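Local coordinates for protein UDP-glucose:anthocyanidin 3-O-glucosyltransferase (Clitoria ternatea, PDB 4REL) that is a plant glycosyltransferase of the GT-B fold, with two Rossmann-like domains facing each other across a cleft, at residues Asn212-Leu217 against Gln423-Pro428; Ala267-Gly272 against Val283-Ala288; Asp83-Leu86 against Asp91-Arg94; Asn23-Leu28 against Thr35-Ile40. All coordinates share one frame; numbering follows the deposited sequence. Where two conformers were deposited one is given.

Contact 1 of 4, residues Asn212-Leu217 against Gln423-Pro428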
# COMPACT_ATOMS: atom_id res chain seq x y z
N ASN A 212 -3.63 -6.46 -5.17
CA ASN A 212 -4.51 -6.02 -4.09
C ASN A 212 -5.22 -4.73 -4.50
O ASN A 212 -5.04 -3.69 -3.87
CB ASN A 212 -3.67 -5.76 -2.84
CG ASN A 212 -4.49 -5.71 -1.57
OD1 ASN A 212 -5.38 -6.54 -1.36
ND2 ASN A 212 -4.21 -4.72 -0.71
N PHE A 213 -6.02 -4.79 -5.55
CA PHE A 213 -6.66 -3.58 -6.07
C PHE A 213 -7.88 -3.92 -6.92
O PHE A 213 -8.32 -5.06 -6.97
CB PHE A 213 -5.64 -2.77 -6.87
CG PHE A 213 -6.00 -1.31 -7.00
CD1 PHE A 213 -6.21 -0.54 -5.87
CD2 PHE A 213 -6.12 -0.72 -8.25
CE1 PHE A 213 -6.54 0.80 -5.97
CE2 PHE A 213 -6.47 0.62 -8.37
CZ PHE A 213 -6.67 1.38 -7.23
N PHE A 214 -8.43 -2.90 -7.57
CA PHE A 214 -9.63 -3.04 -8.39
C PHE A 214 -9.24 -2.98 -9.86
O PHE A 214 -8.80 -1.94 -10.35
CB PHE A 214 -10.60 -1.89 -8.07
CG PHE A 214 -10.79 -1.63 -6.59
CD1 PHE A 214 -11.61 -2.46 -5.83
CD2 PHE A 214 -10.17 -0.56 -5.97
CE1 PHE A 214 -11.80 -2.22 -4.47
CE2 PHE A 214 -10.35 -0.31 -4.61
CZ PHE A 214 -11.16 -1.14 -3.87
N ALA A 215 -9.40 -4.10 -10.57
CA ALA A 215 -9.00 -4.16 -11.98
C ALA A 215 -9.67 -3.08 -12.81
O ALA A 215 -9.08 -2.53 -13.74
CB ALA A 215 -9.31 -5.54 -12.55
N GLU A 216 -10.92 -2.76 -12.45
CA GLU A 216 -11.72 -1.78 -13.18
C GLU A 216 -11.15 -0.36 -13.11
O GLU A 216 -11.52 0.50 -13.91
CB GLU A 216 -13.17 -1.81 -12.66
CG GLU A 216 -13.92 -3.11 -12.94
CD GLU A 216 -13.66 -4.22 -11.93
OE1 GLU A 216 -12.75 -4.09 -11.08
OE2 GLU A 216 -14.40 -5.23 -11.97
N LEU A 217 -10.25 -0.12 -12.17
CA LEU A 217 -9.63 1.20 -12.01
C LEU A 217 -8.29 1.34 -12.73
O LEU A 217 -7.81 2.46 -12.92
CB LEU A 217 -9.43 1.54 -10.53
CG LEU A 217 -10.61 2.07 -9.74
CD1 LEU A 217 -10.12 2.60 -8.39
CD2 LEU A 217 -11.31 3.17 -10.51
N GLN A 423 -17.61 0.45 -6.13
CA GLN A 423 -18.77 -0.25 -5.57
C GLN A 423 -19.22 -1.37 -6.50
O GLN A 423 -19.52 -2.48 -6.05
CB GLN A 423 -19.92 0.72 -5.23
CG GLN A 423 -19.64 1.53 -3.96
CD GLN A 423 -20.61 2.67 -3.73
OE1 GLN A 423 -20.99 2.94 -2.58
NE2 GLN A 423 -20.98 3.36 -4.80
N ASP A 424 -19.23 -1.10 -7.80
CA ASP A 424 -19.59 -2.15 -8.76
C ASP A 424 -18.48 -3.21 -8.94
O ASP A 424 -18.77 -4.35 -9.31
CB ASP A 424 -20.03 -1.53 -10.09
CG ASP A 424 -21.25 -0.62 -9.95
OD1 ASP A 424 -22.14 -0.93 -9.12
OD2 ASP A 424 -21.33 0.40 -10.67
N ALA A 425 -17.24 -2.85 -8.65
CA ALA A 425 -16.10 -3.77 -8.77
C ALA A 425 -16.09 -4.83 -7.66
O ALA A 425 -15.72 -5.99 -7.89
CB ALA A 425 -14.78 -3.00 -8.76
N VAL A 426 -16.49 -4.42 -6.46
CA VAL A 426 -16.51 -5.33 -5.31
C VAL A 426 -17.80 -6.13 -5.27
O VAL A 426 -17.99 -6.98 -4.40
CB VAL A 426 -16.34 -4.58 -3.98
CG1 VAL A 426 -15.20 -3.61 -4.08
CG2 VAL A 426 -17.63 -3.87 -3.61
N GLY A 427 -18.68 -5.84 -6.22
CA GLY A 427 -19.92 -6.59 -6.35
C GLY A 427 -19.68 -8.03 -6.75
O GLY A 427 -18.58 -8.39 -7.15
N PRO A 428 -20.73 -8.86 -6.66
CA PRO A 428 -20.70 -10.31 -6.90
C PRO A 428 -20.36 -10.67 -8.34
O PRO A 428 -20.14 -11.85 -8.64
CB PRO A 428 -22.12 -10.74 -6.57
CG PRO A 428 -22.95 -9.53 -6.87
CD PRO A 428 -22.11 -8.37 -6.44
O HOH W 1 -13.35 -6.24 -9.28
O HOH W 2 -17.40 -4.17 -12.37

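Contact 2 of 4, residues Ala267-Gly272 against Val283-Ala288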
# COMPACT_ATOMS: atom_id res chain seq x y z
N ALA A 267 -10.74 18.88 5.75
CA ALA A 267 -9.51 18.30 5.22
C ALA A 267 -8.92 17.29 6.21
O ALA A 267 -8.58 17.64 7.34
CB ALA A 267 -8.49 19.41 4.93
N TYR A 268 -8.79 16.03 5.78
CA TYR A 268 -8.11 15.03 6.58
C TYR A 268 -6.68 14.93 6.06
O TYR A 268 -6.44 14.70 4.88
CB TYR A 268 -8.81 13.66 6.48
CG TYR A 268 -7.99 12.52 7.03
CD1 TYR A 268 -7.41 12.61 8.29
CD2 TYR A 268 -7.78 11.36 6.30
CE1 TYR A 268 -6.65 11.58 8.81
CE2 TYR A 268 -7.02 10.31 6.81
CZ TYR A 268 -6.45 10.44 8.07
OH TYR A 268 -5.68 9.42 8.60
N VAL A 269 -5.72 15.14 6.96
CA VAL A 269 -4.31 15.17 6.60
C VAL A 269 -3.56 14.06 7.32
O VAL A 269 -3.61 13.93 8.54
CB VAL A 269 -3.67 16.52 6.99
CG1 VAL A 269 -2.20 16.54 6.57
CG2 VAL A 269 -4.44 17.67 6.35
N CYS A 270 -2.86 13.24 6.54
CA CYS A 270 -1.99 12.24 7.12
C CYS A 270 -0.88 11.95 6.12
O CYS A 270 -1.15 11.48 5.01
CB CYS A 270 -2.77 10.97 7.41
SG CYS A 270 -1.83 9.79 8.40
N PHE A 271 0.37 12.24 6.47
CA PHE A 271 1.43 11.92 5.52
C PHE A 271 2.36 10.77 5.91
O PHE A 271 3.57 10.84 5.69
CB PHE A 271 2.18 13.16 4.98
CG PHE A 271 2.43 14.25 5.99
CD1 PHE A 271 1.87 15.51 5.83
CD2 PHE A 271 3.26 14.03 7.08
CE1 PHE A 271 2.12 16.52 6.74
CE2 PHE A 271 3.51 15.03 8.00
CZ PHE A 271 2.94 16.29 7.83
N GLY A 272 1.78 9.71 6.46
CA GLY A 272 2.47 8.43 6.58
C GLY A 272 3.34 8.23 7.81
O GLY A 272 3.58 9.15 8.59
N VAL A 283 5.94 22.42 9.19
CA VAL A 283 5.60 23.80 9.48
C VAL A 283 4.70 24.39 8.39
O VAL A 283 3.72 25.06 8.69
CB VAL A 283 6.85 24.69 9.63
CG1 VAL A 283 6.46 26.16 9.71
CG2 VAL A 283 7.65 24.27 10.86
N ALA A 284 5.06 24.15 7.13
CA ALA A 284 4.28 24.64 6.00
C ALA A 284 2.85 24.11 6.02
O ALA A 284 1.90 24.86 5.74
CB ALA A 284 4.95 24.28 4.68
N VAL A 285 2.69 22.83 6.34
CA VAL A 285 1.36 22.23 6.44
C VAL A 285 0.54 22.94 7.51
O VAL A 285 -0.60 23.34 7.27
CB VAL A 285 1.45 20.72 6.71
CG1 VAL A 285 0.09 20.17 7.15
CG2 VAL A 285 1.96 20.00 5.46
N ALA A 286 1.14 23.14 8.69
CA ALA A 286 0.43 23.84 9.76
C ALA A 286 0.03 25.27 9.37
O ALA A 286 -1.12 25.67 9.56
CB ALA A 286 1.24 23.85 11.06
N GLU A 287 0.97 26.03 8.81
CA GLU A 287 0.67 27.40 8.40
C GLU A 287 -0.47 27.48 7.38
O GLU A 287 -1.34 28.35 7.48
CB GLU A 287 1.93 28.05 7.80
CG GLU A 287 3.02 28.28 8.82
CD GLU A 287 4.27 28.85 8.20
OE1 GLU A 287 4.37 28.88 6.95
OE2 GLU A 287 5.17 29.27 8.96
N ALA A 288 -0.44 26.57 6.41
CA ALA A 288 -1.45 26.54 5.35
C ALA A 288 -2.81 26.15 5.92
O ALA A 288 -3.82 26.74 5.58
CB ALA A 288 -1.06 25.59 4.24

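Contact 3 of 4, residues Asp83-Leu86 against Asp91-Arg94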
# COMPACT_ATOMS: atom_id res chain seq x y z
N ASP A 83 16.88 -4.51 4.27
CA ASP A 83 18.08 -5.22 3.81
C ASP A 83 18.43 -6.39 4.72
O ASP A 83 18.76 -7.49 4.25
CB ASP A 83 19.28 -4.26 3.79
CG ASP A 83 19.20 -3.21 2.69
OD1 ASP A 83 18.48 -3.41 1.69
OD2 ASP A 83 19.89 -2.17 2.82
N LEU A 84 18.40 -6.15 6.03
CA LEU A 84 18.81 -7.17 7.00
C LEU A 84 17.90 -8.39 6.92
O LEU A 84 18.38 -9.53 6.94
CB LEU A 84 18.86 -6.61 8.43
CG LEU A 84 20.02 -5.64 8.70
CD1 LEU A 84 19.92 -5.02 10.09
CD2 LEU A 84 21.37 -6.36 8.55
N PHE A 85 16.59 -8.17 6.81
CA PHE A 85 15.69 -9.30 6.61
C PHE A 85 15.96 -10.01 5.29
O PHE A 85 16.03 -11.23 5.24
CB PHE A 85 14.22 -8.90 6.67
CG PHE A 85 13.29 -10.04 6.34
CD1 PHE A 85 13.10 -11.07 7.25
CD2 PHE A 85 12.66 -10.10 5.11
CE1 PHE A 85 12.27 -12.13 6.94
CE2 PHE A 85 11.82 -11.16 4.79
CZ PHE A 85 11.62 -12.18 5.71
N LEU A 86 16.06 -9.25 4.20
CA LEU A 86 16.25 -9.88 2.91
C LEU A 86 17.58 -10.66 2.88
O LEU A 86 17.68 -11.69 2.21
CB LEU A 86 16.19 -8.86 1.76
CG LEU A 86 14.83 -8.20 1.52
CD1 LEU A 86 14.97 -6.99 0.58
CD2 LEU A 86 13.83 -9.20 0.95
N ASP A 91 17.32 -19.82 3.21
CA ASP A 91 17.45 -20.74 4.34
C ASP A 91 16.65 -20.31 5.58
O ASP A 91 16.10 -21.15 6.28
CB ASP A 91 18.91 -21.02 4.69
CG ASP A 91 19.54 -21.98 3.71
OD1 ASP A 91 18.79 -22.77 3.09
OD2 ASP A 91 20.78 -21.95 3.57
N ASN A 92 16.58 -19.01 5.83
CA ASN A 92 15.75 -18.52 6.91
C ASN A 92 14.28 -18.81 6.62
O ASN A 92 13.52 -19.21 7.51
CB ASN A 92 15.97 -17.02 7.10
CG ASN A 92 15.24 -16.45 8.30
OD1 ASN A 92 15.13 -17.09 9.35
ND2 ASN A 92 14.75 -15.22 8.15
N LEU A 93 13.87 -18.63 5.37
CA LEU A 93 12.50 -18.95 4.99
C LEU A 93 12.21 -20.43 5.16
O LEU A 93 11.11 -20.81 5.58
CB LEU A 93 12.22 -18.52 3.54
CG LEU A 93 12.52 -17.07 3.20
CD1 LEU A 93 12.14 -16.83 1.73
CD2 LEU A 93 11.74 -16.14 4.11
N ARG A 94 13.20 -21.27 4.86
CA ARG A 94 13.01 -22.72 4.98
C ARG A 94 12.92 -23.16 6.44
O ARG A 94 12.41 -24.23 6.74
CB ARG A 94 14.12 -23.49 4.25
CG ARG A 94 14.12 -23.28 2.74
CD ARG A 94 15.25 -24.04 2.05
NE ARG A 94 15.21 -23.87 0.60
CZ ARG A 94 16.13 -23.23 -0.12
NH1 ARG A 94 17.20 -22.70 0.47
NH2 ARG A 94 15.97 -23.13 -1.43

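Contact 4 of 4, residues Asn23-Leu28 against Thr35-Ile40. With ACT (acetate ion), chain G.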
# COMPACT_ATOMS: atom_id res chain seq x y z
N ASN A 23 -5.21 -10.10 5.37
CA ASN A 23 -6.57 -9.94 4.85
C ASN A 23 -6.87 -11.01 3.81
O ASN A 23 -7.90 -11.68 3.86
CB ASN A 23 -6.71 -8.55 4.24
CG ASN A 23 -8.15 -8.18 3.95
OD1 ASN A 23 -9.06 -8.49 4.72
ND2 ASN A 23 -8.35 -7.48 2.83
N LEU A 24 -5.96 -11.18 2.86
CA LEU A 24 -6.16 -12.19 1.82
C LEU A 24 -6.18 -13.61 2.40
O LEU A 24 -7.05 -14.42 2.05
CB LEU A 24 -5.06 -12.08 0.75
CG LEU A 24 -5.09 -13.17 -0.33
CD1 LEU A 24 -6.35 -13.07 -1.18
CD2 LEU A 24 -3.84 -13.06 -1.21
N VAL A 25 -5.24 -13.90 3.28
CA VAL A 25 -5.18 -15.24 3.90
C VAL A 25 -6.44 -15.53 4.72
O VAL A 25 -6.96 -16.66 4.70
CB VAL A 25 -3.91 -15.39 4.76
CG1 VAL A 25 -3.96 -16.68 5.59
CG2 VAL A 25 -2.66 -15.39 3.87
N LEU A 26 -6.95 -14.53 5.42
CA LEU A 26 -8.21 -14.70 6.16
C LEU A 26 -9.35 -15.10 5.22
O LEU A 26 -10.15 -15.98 5.54
CB LEU A 26 -8.58 -13.44 6.94
CG LEU A 26 -7.75 -13.16 8.20
CD1 LEU A 26 -8.00 -11.76 8.73
CD2 LEU A 26 -8.06 -14.18 9.29
N LYS A 27 -9.42 -14.46 4.05
CA LYS A 27 -10.47 -14.77 3.08
C LYS A 27 -10.31 -16.19 2.55
O LYS A 27 -11.29 -16.93 2.43
CB LYS A 27 -10.44 -13.79 1.90
CG LYS A 27 -10.85 -12.35 2.26
CD LYS A 27 -10.57 -11.40 1.09
CE LYS A 27 -10.70 -9.95 1.53
NZ LYS A 27 -10.43 -9.02 0.39
N LEU A 28 -9.08 -16.55 2.22
CA LEU A 28 -8.80 -17.90 1.70
C LEU A 28 -9.06 -18.96 2.77
O LEU A 28 -9.58 -20.04 2.46
CB LEU A 28 -7.34 -18.00 1.23
CG LEU A 28 -6.99 -17.12 0.02
CD1 LEU A 28 -5.48 -17.14 -0.23
CD2 LEU A 28 -7.75 -17.59 -1.22
N THR A 35 -8.19 -26.57 4.62
CA THR A 35 -6.83 -26.33 4.13
C THR A 35 -6.04 -25.60 5.21
O THR A 35 -6.58 -24.74 5.90
CB THR A 35 -6.87 -25.48 2.86
OG1 THR A 35 -7.50 -26.23 1.81
CG2 THR A 35 -5.47 -25.08 2.41
N SER A 36 -4.77 -25.98 5.37
CA SER A 36 -3.89 -25.36 6.36
C SER A 36 -3.22 -24.14 5.77
O SER A 36 -2.72 -24.20 4.64
CB SER A 36 -2.79 -26.33 6.79
OG SER A 36 -3.37 -27.49 7.38
N PHE A 37 -3.18 -23.05 6.53
CA PHE A 37 -2.49 -21.84 6.13
C PHE A 37 -1.45 -21.50 7.20
O PHE A 37 -1.78 -21.29 8.37
CB PHE A 37 -3.48 -20.68 5.94
CG PHE A 37 -4.43 -20.90 4.78
CD1 PHE A 37 -4.16 -20.33 3.54
CD2 PHE A 37 -5.55 -21.70 4.92
CE1 PHE A 37 -5.02 -20.54 2.46
CE2 PHE A 37 -6.41 -21.92 3.84
CZ PHE A 37 -6.14 -21.33 2.61
N SER A 38 -0.19 -21.45 6.78
CA SER A 38 0.91 -21.25 7.71
C SER A 38 1.56 -19.91 7.42
O SER A 38 2.22 -19.74 6.39
CB SER A 38 1.92 -22.39 7.60
OG SER A 38 1.36 -23.63 8.06
N PHE A 39 1.35 -18.96 8.32
CA PHE A 39 1.78 -17.57 8.14
C PHE A 39 3.14 -17.39 8.83
O PHE A 39 3.25 -17.53 10.04
CB PHE A 39 0.73 -16.64 8.75
CG PHE A 39 0.78 -15.23 8.25
CD1 PHE A 39 -0.03 -14.83 7.19
CD2 PHE A 39 1.62 -14.29 8.84
CE1 PHE A 39 -0.00 -13.52 6.73
CE2 PHE A 39 1.65 -12.98 8.37
CZ PHE A 39 0.85 -12.60 7.32
N ILE A 40 4.16 -17.08 8.04
CA ILE A 40 5.53 -17.12 8.53
C ILE A 40 6.10 -15.71 8.55
O ILE A 40 6.41 -15.13 7.51
CB ILE A 40 6.40 -18.02 7.63
CG1 ILE A 40 5.82 -19.44 7.58
CG2 ILE A 40 7.84 -18.04 8.12
CD1 ILE A 40 6.40 -20.32 6.45
C ACT G . -6.42 -27.04 9.54
O ACT G . -5.22 -26.91 9.23
OXT ACT G . -6.80 -26.97 10.73
CH3 ACT G . -7.41 -27.43 8.47

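Contact 1 of 4, residues Asn212-Leu217 against Gln423-Pro428
Phe214 and Ala425 mark the point where the two backbones run nearest, with CA atoms 6.5 Å apart: an extended loop that winds into the short 3-10 turn 215-217 meets the last turn of helix 409-425. The turn is closed by Leu217 N bonding to Phe214 O (3.0 Å); Phe214 and Glu216 both point to the helix end. The Phe214 ring reaches Val426 obliquely, CE1 lying 3.7 Å from CG1, and Ala425 CB fills in more loosely beside it. Glu216 folds back at chi2 (84°) and lays its carboxylate beside Ala425, OE1 coming within 3.3 Å of CB. Here the acid confronts the carbonyl end of a helix, and water mediates. One water lies 2.8 Å from Ala425 O and can donate to it and to Glu216 OE1, though it has more acceptors in reach than protons; a second donates to OE2 and, weakly, to Asp424 O. OE2 also takes the backbone N-H of Gln431, at the start of helix 431-445. The contact thus joins the loop between strand 208-211 and helix 220-229 to helix 409-425, while Met350 of helix 346-354 lies against Phe214 and Val353 of the same helix against Leu217.

Contact 2 of 4, residues Ala267-Gly272 against Val283-Ala288
Val285 is the single helix residue on which this contact turns, and it meets two residues of 267-272 with unequal closeness. The tight part is formed with Phe271: CE1 of the ring comes to 3.7 Å from Val285 CG2 and to 4.2 Å from CG1, so that one ring carbon touches both branches of the valine. The two side chains pass alongside with opposed directions, the ring reaching out from just beyond the strand and the valine from the helix, and CG2 approaches the ring obliquely. The valine's first torsion, 166°, sets CG1 opposite its backbone N and CG2 beside it, which turns both methyls to the strand.

The looser part lies deeper along the strand, where Val269 CG1 stands 4.3 Å from Val285 CG1. Backbones are well apart here, with the CA atoms of Val269 and Val285 at 9.1 Å, and Trp298 of the adjoining strand packs against Val269, Phe271 and Val285 alike, its ring steeply inclined to that of Phe271. All three contacting residues are buried; toward solvent the partly exposed Gly272, poorly ordered, follows Phe271, and Val283 and Glu287 occupy the more open flank of the helix.

Strand 266-270, helix 279-292 and strand 296-299 form a beta-alpha-beta crossover, and this apolar seam between its first strand and its helix packs helix on sheet as in the Rossmann-like domains of GT-B enzymes.

Contact 3 of 4, residues Asp83-Leu86 against Asp91-Arg94
Phe85 faces Asn92 and Leu93 across the short break between helices 80-86 and 89-104, its ring carrying the apolar contact from one side. CZ approaches Leu93 CD2 at 4.3 Å, an oblique and fairly loose meeting. The first torsion of Phe85, 174°, swings the ring away from its own backbone N and carries it to the second helix, although the CA atoms of Phe85 and Asn92 are 9.2 Å apart. Ile64 of strand 59-64 touches Phe85, Asn92 and Leu93, closing this small core from the sheet side.

The amide-ring contact is of another kind. Asn92 ND2 lies 4.1 Å from Phe85 CE1, the side chains crossing at about a right angle and the ring and amide planes 70° apart. In fold terms, the helix pair packs beside the outermost strand 59-64 of the seven-stranded parallel sheet in the first Rossmann-like domain, and the side chain of Phe85 stands about 10 Å from the bound 3,5,7-trihydroxy-2-(4-hydroxyphenyl)-4H-chromen-4-one.

Polar bonding settles the orientation of that amide. ND2 donates to Ser65 O, just after strand 59-64, and to Thr88 OG1, which in turn bonds to Phe85 O. The asparagine is thereby linked through the threonine to the end of the preceding helix.

A charged pair lies within 91-94. In one of the two conformers of Arg94, NH1 bonds to Asp91 OD1 at 3.1 Å with a bent N-H...O angle of 144°; the oxygen lies near the guanidinium plane but is approached from above the carboxylate plane.

Contact 4 of 4, residues Asn23-Leu28 against Thr35-Ile40
Val25 is the knob of this contact, pushed from the helix toward the strand between Phe37 and Phe39, two aromatic residues on the same face. Its two branches divide the work. CG1 rests 4.0 Å from Phe37 CB and 4.2 Å from Phe37 CD1, while CG2 meets the edge of the Phe39 ring close to its plane, 4.3 Å from CD1.

The second bump belongs to the strand. The Phe37 ring fills the hollow between Val25 and Leu28, one turn apart on the helix: CE1 comes to 3.7 Å from Leu28 CB, CZ lies nearly as close, and the far end of the ring runs up to the carbonyl of Leu28, CZ being 3.7 Å from O. The two phenylalanines are turned differently about their first bonds, Phe37 with chi1 -66° and Phe39 with -160°, so that the rings diverge and Val25 sits between the base of Phe37 and the ring edge of Phe39. Helix and strand segments run nearly antiparallel, 165° between their directions, with axes 9.8 Å apart.

Ser36, on the reverse face of the strand, has its OG 2.7 Å from O of an acetate ion probably taken up from the crystallisation liquor; Gln106 OE1 is a further partner of that hydroxyl, and Arg60 also holds the acetate.

Strand 36-42 lies between strands 6-10 and 59-64 of the parallel sheet; Ile9 and Val7 of the former adjoin Val25 and Phe37, while Phe436, Val440 and Ile443 of the C-terminal helix 431-445 pack against Leu28.

Overall arrangement
From the N terminus, contact 4 closes first, a short loop joining helix 18-31 to the strand that follows it. Contact 3 comes next, another short closure, between consecutive helices at the edge of the same seven-stranded sheet; its nearest atoms lie about 5 Å from those of contact 4. Contact 1 then opens after strand 208-211 and closes only at 423-428, spanning the whole second sheet. Contact 2 falls within that span and is local to a beta-alpha-beta unit, its centre about 30 Å from that of contact 1. None cross. Contacts 3 and 4 lie in the first domain and contact 2 in the second, while contact 1 ties late helix 409-425 to the first.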